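Local coordinates for protein paenibacillus xanthan lyase (Paenibacillus, PDB 6F2P) that catalyses the eliminative cleavage of xanthan side chains, probably at the terminal mannosyl-glucuronosyl linkage, at residues F426-D431 with S581-S586; N432-G437 with F599-F604; Y394-I397 with N401-G404; A295-M300 with L335-I340. All coordinates share one frame; numbering follows the deposited sequence.

Contact 1: residues F426-D431 with S581-S586; sequences FWATVD and SSLNSS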
loop_
_atom_site.group_PDB
_atom_site.type_symbol
_atom_site.label_atom_id
_atom_site.label_comp_id
_atom_site.label_asym_id
_atom_site.label_seq_id
_atom_site.Cartn_x
_atom_site.Cartn_y
_atom_site.Cartn_z
ATOM N N PHE A 426 21.420 2.150 -20.042
ATOM C CA PHE A 426 21.402 2.799 -18.731
ATOM C C PHE A 426 21.904 1.865 -17.611
ATOM O O PHE A 426 22.843 2.201 -16.880
ATOM C CB PHE A 426 19.996 3.325 -18.392
ATOM C CG PHE A 426 19.829 3.707 -16.945
ATOM C CD1 PHE A 426 20.156 4.983 -16.515
ATOM C CD2 PHE A 426 19.374 2.781 -16.011
ATOM C CE1 PHE A 426 20.035 5.330 -15.196
ATOM C CE2 PHE A 426 19.246 3.124 -14.685
ATOM C CZ PHE A 426 19.571 4.408 -14.275
ATOM N N TRP A 427 21.292 0.688 -17.498
ATOM C CA TRP A 427 21.559 -0.216 -16.379
ATOM C C TRP A 427 22.945 -0.852 -16.348
ATOM O O TRP A 427 23.404 -1.273 -15.287
ATOM C CB TRP A 427 20.498 -1.318 -16.307
ATOM C CG TRP A 427 19.184 -0.842 -15.762
ATOM C CD1 TRP A 427 18.019 -0.684 -16.455
ATOM C CD2 TRP A 427 18.908 -0.440 -14.416
ATOM N NE1 TRP A 427 17.028 -0.226 -15.619
ATOM C CE2 TRP A 427 17.548 -0.064 -14.364
ATOM C CE3 TRP A 427 19.675 -0.368 -13.248
ATOM C CZ2 TRP A 427 16.940 0.377 -13.190
ATOM C CZ3 TRP A 427 19.070 0.074 -12.085
ATOM C CH2 TRP A 427 17.711 0.438 -12.065
ATOM N N ALA A 428 23.607 -0.931 -17.498
ATOM C CA ALA A 428 24.910 -1.592 -17.560
ATOM C C ALA A 428 26.059 -0.616 -17.353
ATOM O O ALA A 428 27.219 -1.026 -17.298
ATOM C CB ALA A 428 25.074 -2.349 -18.878
ATOM N N THR A 429 25.731 0.669 -17.232
ATOM C CA THR A 429 26.744 1.715 -17.076
ATOM C C THR A 429 26.590 2.541 -15.801
ATOM O O THR A 429 27.587 2.998 -15.247
ATOM C CB THR A 429 26.737 2.690 -18.263
ATOM O OG1 THR A 429 25.388 3.082 -18.538
ATOM C CG2 THR A 429 27.333 2.045 -19.505
ATOM N N VAL A 430 25.348 2.745 -15.351
ATOM C CA VAL A 430 25.072 3.579 -14.175
ATOM C C VAL A 430 25.774 3.058 -12.915
ATOM O O VAL A 430 26.013 1.859 -12.773
ATOM C CB VAL A 430 23.543 3.710 -13.903
ATOM C CG1 VAL A 430 22.974 2.408 -13.360
ATOM C CG2 VAL A 430 23.257 4.842 -12.930
ATOM N N ASP A 431 26.128 3.963 -12.011
ATOM C CA ASP A 431 26.672 3.548 -10.728
ATOM C C ASP A 431 25.531 3.030 -9.844
ATOM O O ASP A 431 24.792 3.819 -9.240
ATOM C CB ASP A 431 27.398 4.707 -10.049
ATOM C CG ASP A 431 28.026 4.303 -8.729
ATOM O OD1 ASP A 431 27.820 3.138 -8.306
ATOM O OD2 ASP A 431 28.714 5.151 -8.107
ATOM N N SER A 581 26.889 -8.250 -18.195
ATOM C CA SER A 581 27.330 -9.453 -17.498
ATOM C C SER A 581 27.380 -9.246 -15.997
ATOM O O SER A 581 27.119 -10.171 -15.227
ATOM C CB SER A 581 28.698 -9.884 -18.006
ATOM O OG SER A 581 28.561 -10.560 -19.240
ATOM N N SER A 582 27.720 -8.024 -15.596
ATOM C CA SER A 582 27.737 -7.639 -14.192
ATOM C C SER A 582 26.340 -7.730 -13.578
ATOM O O SER A 582 26.187 -8.080 -12.405
ATOM C CB SER A 582 28.264 -6.216 -14.048
ATOM O OG SER A 582 29.567 -6.105 -14.585
ATOM N N LEU A 583 25.318 -7.425 -14.370
ATOM C CA LEU A 583 23.955 -7.462 -13.853
ATOM C C LEU A 583 23.344 -8.840 -14.014
ATOM O O LEU A 583 22.559 -9.288 -13.163
ATOM C CB LEU A 583 23.067 -6.429 -14.547
ATOM C CG LEU A 583 23.325 -4.957 -14.240
ATOM C CD1 LEU A 583 24.477 -4.408 -15.092
ATOM C CD2 LEU A 583 22.052 -4.157 -14.458
ATOM N N ASN A 584 23.712 -9.509 -15.106
ATOM C CA ASN A 584 23.107 -10.790 -15.455
ATOM C C ASN A 584 24.111 -11.730 -16.089
ATOM O O ASN A 584 24.590 -11.479 -17.191
ATOM C CB ASN A 584 21.928 -10.579 -16.414
ATOM C CG ASN A 584 20.977 -11.744 -16.414
ATOM O OD1 ASN A 584 21.394 -12.895 -16.322
ATOM N ND2 ASN A 584 19.691 -11.459 -16.503
ATOM N N SER A 585 24.423 -12.815 -15.397
ATOM C CA SER A 585 25.391 -13.767 -15.919
ATOM C C SER A 585 24.771 -15.148 -16.042
ATOM O O SER A 585 25.476 -16.152 -16.085
ATOM C CB SER A 585 26.648 -13.809 -15.048
ATOM O OG SER A 585 26.337 -14.103 -13.697
ATOM N N SER A 586 23.442 -15.189 -16.088
ATOM C CA SER A 586 22.734 -16.428 -16.389
ATOM C C SER A 586 23.069 -16.846 -17.813
ATOM O O SER A 586 23.506 -16.019 -18.631
ATOM C CB SER A 586 21.220 -16.249 -16.244
ATOM O OG SER A 586 20.688 -15.513 -17.336
#
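L583 reaches across to the backbone of W427 and A428, and nearly all of the contact rests on its isobutyl group. Both methyls lie beside the same carbonyl oxygen: CD1 and CD2 of L583 are each 3.3 Å from W427 O, with CG behind them, so the forked end straddles this oxygen. From there the two branches diverge. L583 CD2 continues to CB of W427 at 3.7 Å, while L583 CD1 lies 3.8 Å from A428 CA and, more loosely, 4.4 Å from A428 CB. No hydrogen bond crosses the contact; the evidence is of van der Waals contact between leucine methyls and the outer surface of a helical turn.

W427 contributes its CB and carbonyl rather than its indole. With CG set anti to its carbonyl carbon (chi1 -75°), the ring leads away from L583 and NE1 reaches D278 by a hydrogen bond. CE2 of F426 lies over the centre of the indole on one face. The turn itself is held by F426 O, which accepts from the backbone N atoms of both T429 and V430. Beyond L583 the chain makes an Asx turn, in which N584 OD1 accepts from S586 N at 3.1 Å.

Within the super-sandwich domain, the contact joins the short helix 426-429 to the loop between strands 566-578 and 595-607. The W427 indole packs on M411 and Y413 of strand 411-415, whereas F426 and T429 turn to F599 of strand 595-607.

Contact 2: residues N432-G437 with F599-F604; sequences NYRLPG and FMTLWF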
loop_
_atom_site.group_PDB
_atom_site.type_symbol
_atom_site.label_atom_id
_atom_site.label_comp_id
_atom_site.label_asym_id
_atom_site.label_seq_id
_atom_site.Cartn_x
_atom_site.Cartn_y
_atom_site.Cartn_z
ATOM N N ASN A 432 25.395 1.708 -9.768
ATOM C CA ASN A 432 24.320 1.086 -8.996
ATOM C C ASN A 432 24.466 1.247 -7.486
ATOM O O ASN A 432 23.608 0.795 -6.726
ATOM C CB ASN A 432 24.174 -0.397 -9.349
ATOM C CG ASN A 432 23.485 -0.610 -10.677
ATOM O OD1 ASN A 432 24.136 -0.812 -11.701
ATOM N ND2 ASN A 432 22.158 -0.553 -10.671
ATOM N N TYR A 433 25.550 1.882 -7.054
ATOM C CA TYR A 433 25.708 2.219 -5.643
ATOM C C TYR A 433 25.052 3.567 -5.334
ATOM O O TYR A 433 24.858 3.925 -4.170
ATOM C CB TYR A 433 27.183 2.243 -5.250
ATOM C CG TYR A 433 27.891 0.910 -5.396
ATOM C CD1 TYR A 433 27.657 -0.128 -4.503
ATOM C CD2 TYR A 433 28.812 0.698 -6.414
ATOM C CE1 TYR A 433 28.307 -1.344 -4.633
ATOM C CE2 TYR A 433 29.467 -0.509 -6.551
ATOM C CZ TYR A 433 29.215 -1.530 -5.661
ATOM O OH TYR A 433 29.871 -2.741 -5.800
ATOM N N ARG A 434 24.695 4.292 -6.391
ATOM C CA ARG A 434 24.113 5.622 -6.281
ATOM C C ARG A 434 22.898 5.794 -7.175
ATOM O O ARG A 434 22.881 6.672 -8.044
ATOM C CB ARG A 434 25.151 6.684 -6.646
ATOM C CG ARG A 434 26.284 6.783 -5.638
ATOM C CD ARG A 434 27.203 7.958 -5.928
ATOM N NE ARG A 434 28.125 8.177 -4.815
ATOM C CZ ARG A 434 29.336 8.714 -4.937
ATOM N NH1 ARG A 434 29.775 9.089 -6.127
ATOM N NH2 ARG A 434 30.104 8.878 -3.866
ATOM N N LEU A 435 21.885 4.957 -6.963
ATOM C CA LEU A 435 20.618 5.079 -7.677
ATOM C C LEU A 435 19.777 6.259 -7.141
ATOM O O LEU A 435 19.703 6.485 -5.922
ATOM C CB LEU A 435 19.839 3.769 -7.571
ATOM C CG LEU A 435 20.504 2.570 -8.246
ATOM C CD1 LEU A 435 19.675 1.293 -8.087
ATOM C CD2 LEU A 435 20.745 2.884 -9.713
ATOM N N PRO A 436 19.126 7.012 -8.051
ATOM C CA PRO A 436 18.421 8.252 -7.687
ATOM C C PRO A 436 17.397 8.074 -6.573
ATOM O O PRO A 436 16.688 7.063 -6.519
ATOM C CB PRO A 436 17.706 8.649 -8.977
ATOM C CG PRO A 436 18.512 7.995 -10.074
ATOM C CD PRO A 436 19.021 6.710 -9.491
ATOM N N GLY A 437 17.344 9.048 -5.675
ATOM C CA GLY A 437 16.328 9.075 -4.641
ATOM C C GLY A 437 16.696 8.290 -3.403
ATOM O O GLY A 437 16.196 8.576 -2.315
ATOM N N PHE A 599 27.119 10.265 -17.388
ATOM C CA PHE A 599 26.183 10.501 -16.292
ATOM C C PHE A 599 26.465 11.780 -15.505
ATOM O O PHE A 599 27.621 12.153 -15.289
ATOM C CB PHE A 599 26.184 9.319 -15.317
ATOM C CG PHE A 599 25.573 8.065 -15.869
ATOM C CD1 PHE A 599 26.329 7.179 -16.627
ATOM C CD2 PHE A 599 24.245 7.757 -15.612
ATOM C CE1 PHE A 599 25.762 6.009 -17.135
ATOM C CE2 PHE A 599 23.670 6.589 -16.112
ATOM C CZ PHE A 599 24.431 5.716 -16.875
ATOM N N MET A 600 25.391 12.437 -15.074
ATOM C CA MET A 600 25.467 13.532 -14.115
ATOM C C MET A 600 24.898 13.063 -12.788
ATOM O O MET A 600 23.709 12.773 -12.683
ATOM C CB MET A 600 24.668 14.741 -14.598
ATOM C CG MET A 600 24.529 15.828 -13.535
ATOM S SD MET A 600 26.140 16.466 -12.999
ATOM C CE MET A 600 26.673 17.258 -14.517
ATOM N N THR A 601 25.747 12.993 -11.776
ATOM C CA THR A 601 25.344 12.491 -10.471
ATOM C C THR A 601 25.371 13.599 -9.418
ATOM O O THR A 601 26.399 14.254 -9.226
ATOM C CB THR A 601 26.283 11.365 -10.036
ATOM O OG1 THR A 601 26.468 10.467 -11.131
ATOM C CG2 THR A 601 25.704 10.600 -8.864
ATOM N N LEU A 602 24.239 13.817 -8.749
ATOM C CA LEU A 602 24.151 14.807 -7.676
ATOM C C LEU A 602 23.730 14.102 -6.390
ATOM O O LEU A 602 22.815 13.278 -6.415
ATOM C CB LEU A 602 23.129 15.887 -8.036
ATOM C CG LEU A 602 23.263 16.573 -9.402
ATOM C CD1 LEU A 602 22.094 17.502 -9.660
ATOM C CD2 LEU A 602 24.566 17.338 -9.513
ATOM N N TRP A 603 24.386 14.406 -5.270
ATOM C CA TRP A 603 24.004 13.769 -4.009
ATOM C C TRP A 603 24.370 14.525 -2.724
ATOM O O TRP A 603 25.089 15.519 -2.748
ATOM C CB TRP A 603 24.521 12.329 -3.949
ATOM C CG TRP A 603 26.008 12.174 -3.729
ATOM C CD1 TRP A 603 26.629 11.821 -2.566
ATOM C CD2 TRP A 603 27.049 12.330 -4.705
ATOM N NE1 TRP A 603 27.990 11.759 -2.753
ATOM C CE2 TRP A 603 28.272 12.067 -4.058
ATOM C CE3 TRP A 603 27.066 12.667 -6.065
ATOM C CZ2 TRP A 603 29.498 12.134 -4.722
ATOM C CZ3 TRP A 603 28.287 12.740 -6.719
ATOM C CH2 TRP A 603 29.484 12.469 -6.046
ATOM N N PHE A 604 23.833 14.044 -1.606
ATOM C CA PHE A 604 24.154 14.570 -0.289
ATOM C C PHE A 604 25.069 13.602 0.436
ATOM O O PHE A 604 24.919 12.377 0.320
ATOM C CB PHE A 604 22.895 14.734 0.566
ATOM C CG PHE A 604 21.864 15.661 -0.015
ATOM C CD1 PHE A 604 22.150 17.000 -0.225
ATOM C CD2 PHE A 604 20.589 15.202 -0.307
ATOM C CE1 PHE A 604 21.190 17.856 -0.743
ATOM C CE2 PHE A 604 19.618 16.060 -0.820
ATOM C CZ PHE A 604 19.922 17.384 -1.041
#
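R434 lays its guanidinium on the indole of W603, and the path to that stack can be followed atom by atom. The CB bond points toward strand 595-607. CG stands anti to the carbonyl carbon, and the chain then runs extended to NE (chi2 -173°), which carries the charged end out over the tryptophan. On the way CD passes T601 CG2 at 4.2 Å, a loose aliphatic touch. NE is 4.0 Å from W603 CE2, one of the two ring-fusion atoms. CZ approaches W603 CZ2 at 3.4 Å, and NH1 lies over the face near the CZ2-CH2 bond, 3.4 Å from W603 CH2. NH2, on the same side, projects past the CE2-CZ2 rim and forms a salt bridge with E509 OE1.

The planes are 28° apart, and CZ stands 3.9 Å from the centroid of the W603 six-membered ring, 29° off its normal: an offset stack that is also a cation-pi contact. An alanine in place of W603 would probably deprive the guanidinium of its flat support and let it turn more freely about its polar bonds.

T601 and W603, two residues apart, present their side chains on one face of the strand, and W603 also touches strands 508-516 and 566-578. Such an arginine-aromatic stack here fastens a loop over one face of an antiparallel sheet of the lyase family 8 super-sandwich domain.

Contact 3: residues Y394-I397 with N401-G404; sequences YESI and NNKG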
loop_
_atom_site.group_PDB
_atom_site.type_symbol
_atom_site.label_atom_id
_atom_site.label_comp_id
_atom_site.label_asym_id
_atom_site.label_seq_id
_atom_site.Cartn_x
_atom_site.Cartn_y
_atom_site.Cartn_z
ATOM N N TYR A 394 14.716 -6.177 -3.436
ATOM C CA TYR A 394 14.786 -6.508 -4.859
ATOM C C TYR A 394 14.958 -8.007 -4.991
ATOM O O TYR A 394 15.286 -8.694 -4.015
ATOM C CB TYR A 394 15.964 -5.813 -5.533
ATOM C CG TYR A 394 17.301 -6.316 -5.041
ATOM C CD1 TYR A 394 17.743 -6.017 -3.757
ATOM C CD2 TYR A 394 18.120 -7.092 -5.852
ATOM C CE1 TYR A 394 18.961 -6.473 -3.294
ATOM C CE2 TYR A 394 19.354 -7.549 -5.394
ATOM C CZ TYR A 394 19.764 -7.230 -4.114
ATOM O OH TYR A 394 20.974 -7.676 -3.637
ATOM N N GLU A 395 14.752 -8.520 -6.196
ATOM C CA GLU A 395 14.932 -9.940 -6.417
ATOM C C GLU A 395 16.185 -10.231 -7.216
ATOM O O GLU A 395 16.414 -9.654 -8.282
ATOM C CB GLU A 395 13.733 -10.558 -7.118
ATOM C CG GLU A 395 13.879 -12.057 -7.236
ATOM C CD GLU A 395 12.769 -12.705 -8.015
ATOM O OE1 GLU A 395 12.146 -13.636 -7.465
ATOM O OE2 GLU A 395 12.531 -12.300 -9.174
ATOM N N SER A 396 17.002 -11.133 -6.692
ATOM C CA SER A 396 18.118 -11.656 -7.454
ATOM C C SER A 396 18.154 -13.166 -7.290
ATOM O O SER A 396 18.413 -13.682 -6.195
ATOM C CB SER A 396 19.429 -11.030 -6.994
ATOM O OG SER A 396 20.508 -11.550 -7.752
ATOM N N ILE A 397 17.849 -13.875 -8.370
ATOM C CA ILE A 397 18.025 -15.325 -8.404
ATOM C C ILE A 397 18.685 -15.714 -9.712
ATOM O O ILE A 397 18.679 -14.931 -10.666
ATOM C CB ILE A 397 16.697 -16.068 -8.280
ATOM C CG1 ILE A 397 15.754 -15.659 -9.412
ATOM C CG2 ILE A 397 16.075 -15.806 -6.926
ATOM C CD1 ILE A 397 14.351 -16.185 -9.241
ATOM N N ASN A 401 19.970 -9.849 -12.098
ATOM C CA ASN A 401 19.787 -8.636 -11.305
ATOM C C ASN A 401 20.802 -8.564 -10.161
ATOM O O ASN A 401 20.445 -8.280 -9.016
ATOM C CB ASN A 401 18.352 -8.568 -10.767
ATOM C CG ASN A 401 17.950 -7.171 -10.346
ATOM O OD1 ASN A 401 18.519 -6.185 -10.814
ATOM N ND2 ASN A 401 16.964 -7.078 -9.458
ATOM N N ASN A 402 22.065 -8.830 -10.481
ATOM C CA ASN A 402 23.094 -8.980 -9.458
ATOM C C ASN A 402 23.441 -7.678 -8.767
ATOM O O ASN A 402 23.830 -7.687 -7.603
ATOM C CB ASN A 402 24.360 -9.611 -10.033
ATOM C CG ASN A 402 24.105 -10.960 -10.663
ATOM O OD1 ASN A 402 23.244 -11.717 -10.223
ATOM N ND2 ASN A 402 24.861 -11.271 -11.704
ATOM N N LYS A 403 23.301 -6.563 -9.482
ATOM C CA LYS A 403 23.612 -5.246 -8.922
ATOM C C LYS A 403 22.362 -4.450 -8.505
ATOM O O LYS A 403 22.385 -3.223 -8.456
ATOM C CB LYS A 403 24.438 -4.435 -9.921
ATOM C CG LYS A 403 25.841 -4.967 -10.154
ATOM C CD LYS A 403 26.310 -4.655 -11.561
ATOM C CE LYS A 403 27.017 -3.324 -11.662
ATOM N NZ LYS A 403 27.477 -3.034 -13.059
ATOM N N GLY A 404 21.278 -5.144 -8.195
ATOM C CA GLY A 404 20.027 -4.474 -7.894
ATOM C C GLY A 404 19.898 -4.037 -6.446
ATOM O O GLY A 404 18.806 -3.666 -6.007
#
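The ring of Y394 packs against G404, while the amide of N401 bonds to the next residue, E395; together these make the close half of the contact. G404 O stands over one face of the tyrosine, 3.2 Å from Y394 CG and displaced toward the rim. The ring is put there by a first torsion of 67°, with CG between the backbone N and the carbonyl carbon. N401 ND2 lies at the ring's edge, 3.8 Å from Y394 CD2, and donates to E395 O at 2.9 Å. That bond is fairly straight (157° at the hydrogen) and leaves nearly in the amide plane of N401, though it meets the carbonyl from a direction tilted 32° out of the carbonyl's plane.

The other half is looser and partly exposed. S396 OG is 3.5 Å from N401 O and 3.7 Å from N402 OD1, proximities without a hydrogen bond; the hydroxyl bonds instead to E400 O in the intervening loop. Residues 401-404 form a type I turn whose closing backbone bond is weak.

Exchanging Y394 for a serine would probably open a gap beside G404 and leave Q446 O without the phenol OH that it now meets.

One hydrogen bond crosses the contact, beside the packing of the Y394 ring on G404. G404 O has T407 OG1 as a partner, and the carboxylate of E395 forms a salt bridge with R283 and hydrogen bonds with H220 and Y225. The chemistry implies a loop shaped by side chains satisfying backbone carbonyls, and tied through E395 to residues of the alpha-helical domain.

Contact 4: residues A295-M300 with L335-I340; sequences AAVTVM and LKAVSI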
loop_
_atom_site.group_PDB
_atom_site.type_symbol
_atom_site.label_atom_id
_atom_site.label_comp_id
_atom_site.label_asym_id
_atom_site.label_seq_id
_atom_site.Cartn_x
_atom_site.Cartn_y
_atom_site.Cartn_z
ATOM N N ALA A 295 10.468 -3.926 -23.184
ATOM C CA ALA A 295 9.579 -4.624 -22.256
ATOM C C ALA A 295 8.139 -4.199 -22.452
ATOM O O ALA A 295 7.213 -4.942 -22.134
ATOM C CB ALA A 295 10.002 -4.372 -20.816
ATOM N N ALA A 296 7.960 -2.991 -22.971
ATOM C CA ALA A 296 6.635 -2.412 -23.160
ATOM C C ALA A 296 5.885 -3.076 -24.307
ATOM O O ALA A 296 4.647 -3.051 -24.359
ATOM C CB ALA A 296 6.760 -0.924 -23.415
ATOM N N VAL A 297 6.648 -3.664 -25.224
ATOM C CA VAL A 297 6.093 -4.177 -26.470
ATOM C C VAL A 297 5.044 -5.276 -26.281
ATOM O O VAL A 297 3.986 -5.232 -26.905
ATOM C CB VAL A 297 7.203 -4.635 -27.443
ATOM C CG1 VAL A 297 6.608 -5.402 -28.592
ATOM C CG2 VAL A 297 7.977 -3.424 -27.962
ATOM N N THR A 298 5.326 -6.237 -25.412
ATOM C CA THR A 298 4.395 -7.334 -25.150
ATOM C C THR A 298 3.071 -6.814 -24.572
ATOM O O THR A 298 1.999 -7.361 -24.849
ATOM C CB THR A 298 5.013 -8.394 -24.203
ATOM O OG1 THR A 298 4.044 -9.409 -23.914
ATOM C CG2 THR A 298 5.458 -7.757 -22.892
ATOM N N VAL A 299 3.149 -5.743 -23.787
ATOM C CA VAL A 299 1.958 -5.174 -23.179
ATOM C C VAL A 299 1.110 -4.450 -24.221
ATOM O O VAL A 299 -0.116 -4.623 -24.274
ATOM C CB VAL A 299 2.312 -4.203 -22.045
ATOM C CG1 VAL A 299 1.054 -3.591 -21.486
ATOM C CG2 VAL A 299 3.084 -4.922 -20.954
ATOM N N MET A 300 1.764 -3.631 -25.044
ATOM C CA MET A 300 1.079 -2.955 -26.143
ATOM C C MET A 300 0.406 -3.979 -27.050
ATOM O O MET A 300 -0.714 -3.766 -27.515
ATOM C CB MET A 300 2.048 -2.087 -26.944
ATOM C CG MET A 300 2.620 -0.936 -26.140
ATOM S SD MET A 300 3.917 0.000 -26.976
ATOM C CE MET A 300 3.114 0.514 -28.487
ATOM N N LEU A 335 7.016 -1.856 -34.028
ATOM C CA LEU A 335 6.876 -2.431 -35.378
ATOM C C LEU A 335 8.018 -3.359 -35.772
ATOM O O LEU A 335 7.811 -4.342 -36.488
ATOM C CB LEU A 335 6.681 -1.340 -36.437
ATOM C CG LEU A 335 5.328 -0.631 -36.326
ATOM C CD1 LEU A 335 5.292 0.635 -37.150
ATOM C CD2 LEU A 335 4.194 -1.558 -36.734
ATOM N N LYS A 336 9.218 -3.065 -35.286
ATOM C CA LYS A 336 10.381 -3.885 -35.616
ATOM C C LYS A 336 10.492 -5.128 -34.741
ATOM O O LYS A 336 11.369 -5.965 -34.957
ATOM C CB LYS A 336 11.662 -3.066 -35.491
ATOM C CG LYS A 336 11.841 -2.019 -36.567
ATOM C CD LYS A 336 12.750 -0.912 -36.081
ATOM C CE LYS A 336 13.327 -0.129 -37.236
ATOM N NZ LYS A 336 14.306 -0.954 -38.001
ATOM N N ALA A 337 9.611 -5.251 -33.755
ATOM C CA ALA A 337 9.732 -6.344 -32.789
ATOM C C ALA A 337 8.648 -7.414 -32.907
ATOM O O ALA A 337 8.890 -8.567 -32.596
ATOM C CB ALA A 337 9.780 -5.795 -31.371
ATOM N N VAL A 338 7.461 -7.037 -33.361
ATOM C CA VAL A 338 6.326 -7.954 -33.353
ATOM C C VAL A 338 6.110 -8.683 -34.670
ATOM O O VAL A 338 6.781 -8.420 -35.673
ATOM C CB VAL A 338 5.026 -7.210 -33.027
ATOM C CG1 VAL A 338 5.148 -6.524 -31.687
ATOM C CG2 VAL A 338 4.717 -6.211 -34.122
ATOM N N SER A 339 5.145 -9.594 -34.656
ATOM C CA SER A 339 4.841 -10.407 -35.823
ATOM C C SER A 339 4.120 -9.578 -36.871
ATOM O O SER A 339 3.675 -8.453 -36.596
ATOM C CB SER A 339 3.959 -11.581 -35.424
ATOM O OG SER A 339 2.672 -11.122 -35.043
ATOM N N ILE A 340 3.996 -10.143 -38.069
ATOM C CA ILE A 340 3.345 -9.447 -39.166
ATOM C C ILE A 340 1.913 -9.120 -38.786
ATOM O O ILE A 340 1.453 -8.000 -38.992
ATOM C CB ILE A 340 3.390 -10.268 -40.465
ATOM C CG1 ILE A 340 4.831 -10.351 -40.969
ATOM C CG2 ILE A 340 2.487 -9.644 -41.529
ATOM C CD1 ILE A 340 5.040 -11.335 -42.096
#
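This is a small apolar contact between a helix and a loop, in which V297 of helix 292-307 meets A337 and V338 in the connection between helices 312-328 and 340-351. One methyl does the touching. CG1 of V297 lies 3.6 Å from CG1 of V338, and the same V297 CG1 is 4.2 Å from CB of A337, so it is shared between two neighbours in the loop. Its place follows from chi1 of 169°, which sets CG1 anti to the backbone N on a residue whose CB points toward the loop. The V338 methyl that answers it is the branch anti to its own carbonyl carbon. No hydrogen bond crosses, and the nearest CA atoms, of V297 and A337, stand 7.6 Å apart.

The contact is partly buried: V338 is enclosed, whereas V297 and A337 retain some exposure. A calcium ion lies about 8 Å from the V297 side chain, and the loop just before A337 carries the calcium site of D329, D331 and T333.

F334 also packs on V297 and on M300, one turn further along helix 292-307. V338 also touches I343 of helix 340-351, for which S339 is the N-cap residue, and I340 rests on helix 28-46.

Contacts 1, 2 and 3 are buried in the super-sandwich domain and touch one another, while contact 4, only partly buried, stands apart in the helical part, about 10 Å from contact 1 between nearest atoms. Contacts 1 and 2 share a neighbourhood: F599 of strand 595-607 packs on T429 and V430. Contact 1 joins contact 3 through a probable hydrogen bond from N402 N to L583 O, 2.8 Å apart. No hydrogen bond crosses contact 1 or 4: in the former leucine methyls meet a carbonyl and apolar carbons, in the latter only methyls meet. Contact 2 pairs charge with an aromatic face above a sheet, and contact 3, between loop segments, adds an amide-carbonyl bond to ring packing.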